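TRNA (guanine-N(1)-)-methyltransferase (Aquifex aeolicus, PDB 1OY5) probably methylates N1 of guanosine-37 in various tRNAs, using S-adenosyl-L-methionine as methyl donor, and forms a homodimer. Local coordinates at residues A[44-49]-A[70-75]. Sequence-based numbering, arbitrary orientation.
Sequences REFAPK and IYEAYD
Phe46 lays one face of its ring against the backbone of Ala73 on helix 67-81. CA of Ala73 stands 4.0 Å from the ring centroid, 19° off the normal and displaced toward the rim, a CH-pi contact. Phenylalanine suits this place because its broad flat ring can lie over the helix backbone; alanine does because its short methyl lets that ring come close, Ala73 CB still meeting Phe46 CG at 4.1 Å. The ring reaches the helix because CG lies anti to the carbonyl carbon of Phe46 (chi1 -74°). Beside it, Glu72 CB lies against the backbone carbonyl O of Phe46 (3.7 Å) and makes its apolar contact with Phe46 CB (4.2 Å). The Glu72 chain then bends at chi2 (53°), crossing Pro48 at an oblique angle, with OE1 4.0 Å from Pro48 CG; proline offers only ring carbons here, and this is simple van der Waals contact. No hydrogen bond links the two segments. The Phe46 ring also meets Tyr76 edge-to-face. A serine in place of Phe46 would probably open a gap over Ala73 and deprive Tyr76 of this partner. Ala73 also packs on Leu11 of strand 6-12, and Glu72 on Tyr188 of the second subunit. The contact thus fastens the loop after strand 36-42 to helix 67-81, which packs on the parallel sheet of the SPOUT methyltransferase fold.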
# COMPACT_ATOMS: atom_id res chain seq x y z
N ARG A 44 -6.13 0.56 -21.59
CA ARG A 44 -6.62 1.30 -22.69
C ARG A 44 -6.14 0.79 -24.05
O ARG A 44 -6.92 0.81 -24.99
CB ARG A 44 -6.30 2.78 -22.47
CG ARG A 44 -6.98 3.34 -21.21
CD ARG A 44 -6.35 4.59 -20.63
NE ARG A 44 -4.90 4.43 -20.36
CZ ARG A 44 -4.06 5.44 -20.36
NH1 ARG A 44 -4.50 6.70 -20.56
NH2 ARG A 44 -2.78 5.24 -20.16
N GLU A 45 -4.91 0.28 -24.15
CA GLU A 45 -4.37 -0.18 -25.43
C GLU A 45 -4.99 -1.47 -25.79
O GLU A 45 -4.80 -1.95 -26.89
CB GLU A 45 -2.87 -0.38 -25.46
CG GLU A 45 -2.05 0.66 -24.80
CD GLU A 45 -1.66 1.79 -25.70
OE1 GLU A 45 -2.52 2.58 -26.16
OE2 GLU A 45 -0.44 1.93 -25.90
N PHE A 46 -5.74 -2.05 -24.87
CA PHE A 46 -6.39 -3.33 -25.15
C PHE A 46 -7.87 -3.23 -25.17
O PHE A 46 -8.50 -4.25 -25.20
CB PHE A 46 -6.01 -4.38 -24.12
CG PHE A 46 -4.63 -4.89 -24.29
CD1 PHE A 46 -4.39 -5.98 -25.09
CD2 PHE A 46 -3.57 -4.26 -23.66
CE1 PHE A 46 -3.10 -6.46 -25.28
CE2 PHE A 46 -2.25 -4.72 -23.84
CZ PHE A 46 -2.04 -5.85 -24.68
N ALA A 47 -8.42 -2.03 -25.13
CA ALA A 47 -9.84 -1.86 -25.17
C ALA A 47 -10.30 -1.97 -26.65
O ALA A 47 -10.02 -1.08 -27.48
CB ALA A 47 -10.21 -0.52 -24.55
N PRO A 48 -10.98 -3.05 -26.97
CA PRO A 48 -11.54 -3.24 -28.31
C PRO A 48 -12.20 -1.96 -28.87
O PRO A 48 -11.55 -1.22 -29.60
CB PRO A 48 -12.55 -4.38 -28.09
CG PRO A 48 -12.01 -5.16 -26.97
CD PRO A 48 -11.32 -4.17 -26.08
N LYS A 49 -13.46 -1.71 -28.56
CA LYS A 49 -14.14 -0.48 -28.97
C LYS A 49 -13.69 0.74 -28.12
O LYS A 49 -14.49 1.49 -27.65
CB LYS A 49 -15.67 -0.67 -28.86
CG LYS A 49 -16.18 -2.07 -29.01
CD LYS A 49 -17.68 -2.11 -28.79
CE LYS A 49 -18.08 -3.19 -27.83
NZ LYS A 49 -19.52 -3.54 -27.98
N ILE A 70 -9.61 -6.46 -20.19
CA ILE A 70 -8.86 -7.34 -19.30
C ILE A 70 -8.67 -8.73 -19.91
O ILE A 70 -7.61 -9.32 -19.77
CB ILE A 70 -9.55 -7.41 -17.94
CG1 ILE A 70 -9.44 -6.06 -17.23
CG2 ILE A 70 -8.96 -8.55 -17.08
CD1 ILE A 70 -10.25 -6.03 -15.98
N TYR A 71 -9.68 -9.27 -20.57
CA TYR A 71 -9.55 -10.61 -21.19
C TYR A 71 -8.55 -10.56 -22.36
O TYR A 71 -7.72 -11.44 -22.54
CB TYR A 71 -10.91 -11.13 -21.65
CG TYR A 71 -11.53 -12.07 -20.66
CD1 TYR A 71 -11.11 -13.39 -20.55
CD2 TYR A 71 -12.55 -11.64 -19.81
CE1 TYR A 71 -11.68 -14.26 -19.64
CE2 TYR A 71 -13.12 -12.50 -18.90
CZ TYR A 71 -12.68 -13.81 -18.82
OH TYR A 71 -13.25 -14.66 -17.92
N GLU A 72 -8.66 -9.51 -23.15
CA GLU A 72 -7.72 -9.24 -24.22
C GLU A 72 -6.28 -9.13 -23.65
O GLU A 72 -5.34 -9.73 -24.15
CB GLU A 72 -8.12 -7.92 -24.89
CG GLU A 72 -8.21 -7.93 -26.39
CD GLU A 72 -9.08 -9.02 -26.93
OE1 GLU A 72 -10.31 -8.83 -26.97
OE2 GLU A 72 -8.52 -10.08 -27.31
N ALA A 73 -6.10 -8.35 -22.60
CA ALA A 73 -4.78 -8.21 -22.02
C ALA A 73 -4.22 -9.57 -21.53
O ALA A 73 -3.03 -9.88 -21.72
CB ALA A 73 -4.81 -7.22 -20.90
N TYR A 74 -5.09 -10.33 -20.86
CA TYR A 74 -4.78 -11.66 -20.37
C TYR A 74 -4.31 -12.53 -21.55
O TYR A 74 -3.21 -13.10 -21.50
CB TYR A 74 -6.01 -12.25 -19.67
CG TYR A 74 -5.89 -13.70 -19.22
CD1 TYR A 74 -6.50 -14.71 -19.96
CD2 TYR A 74 -5.21 -14.05 -18.08
CE1 TYR A 74 -6.42 -16.03 -19.58
CE2 TYR A 74 -5.12 -15.38 -17.68
CZ TYR A 74 -5.73 -16.36 -18.45
OH TYR A 74 -5.65 -17.68 -18.14
N ASP A 75 -5.13 -12.59 -22.60
CA ASP A 75 -4.82 -13.34 -23.80
C ASP A 75 -3.45 -12.99 -24.33
O ASP A 75 -2.64 -13.87 -24.59
CB ASP A 75 -5.86 -13.11 -24.91
CG ASP A 75 -7.19 -13.77 -24.61
OD1 ASP A 75 -8.17 -13.55 -25.37
OD2 ASP A 75 -7.38 -14.51 -23.63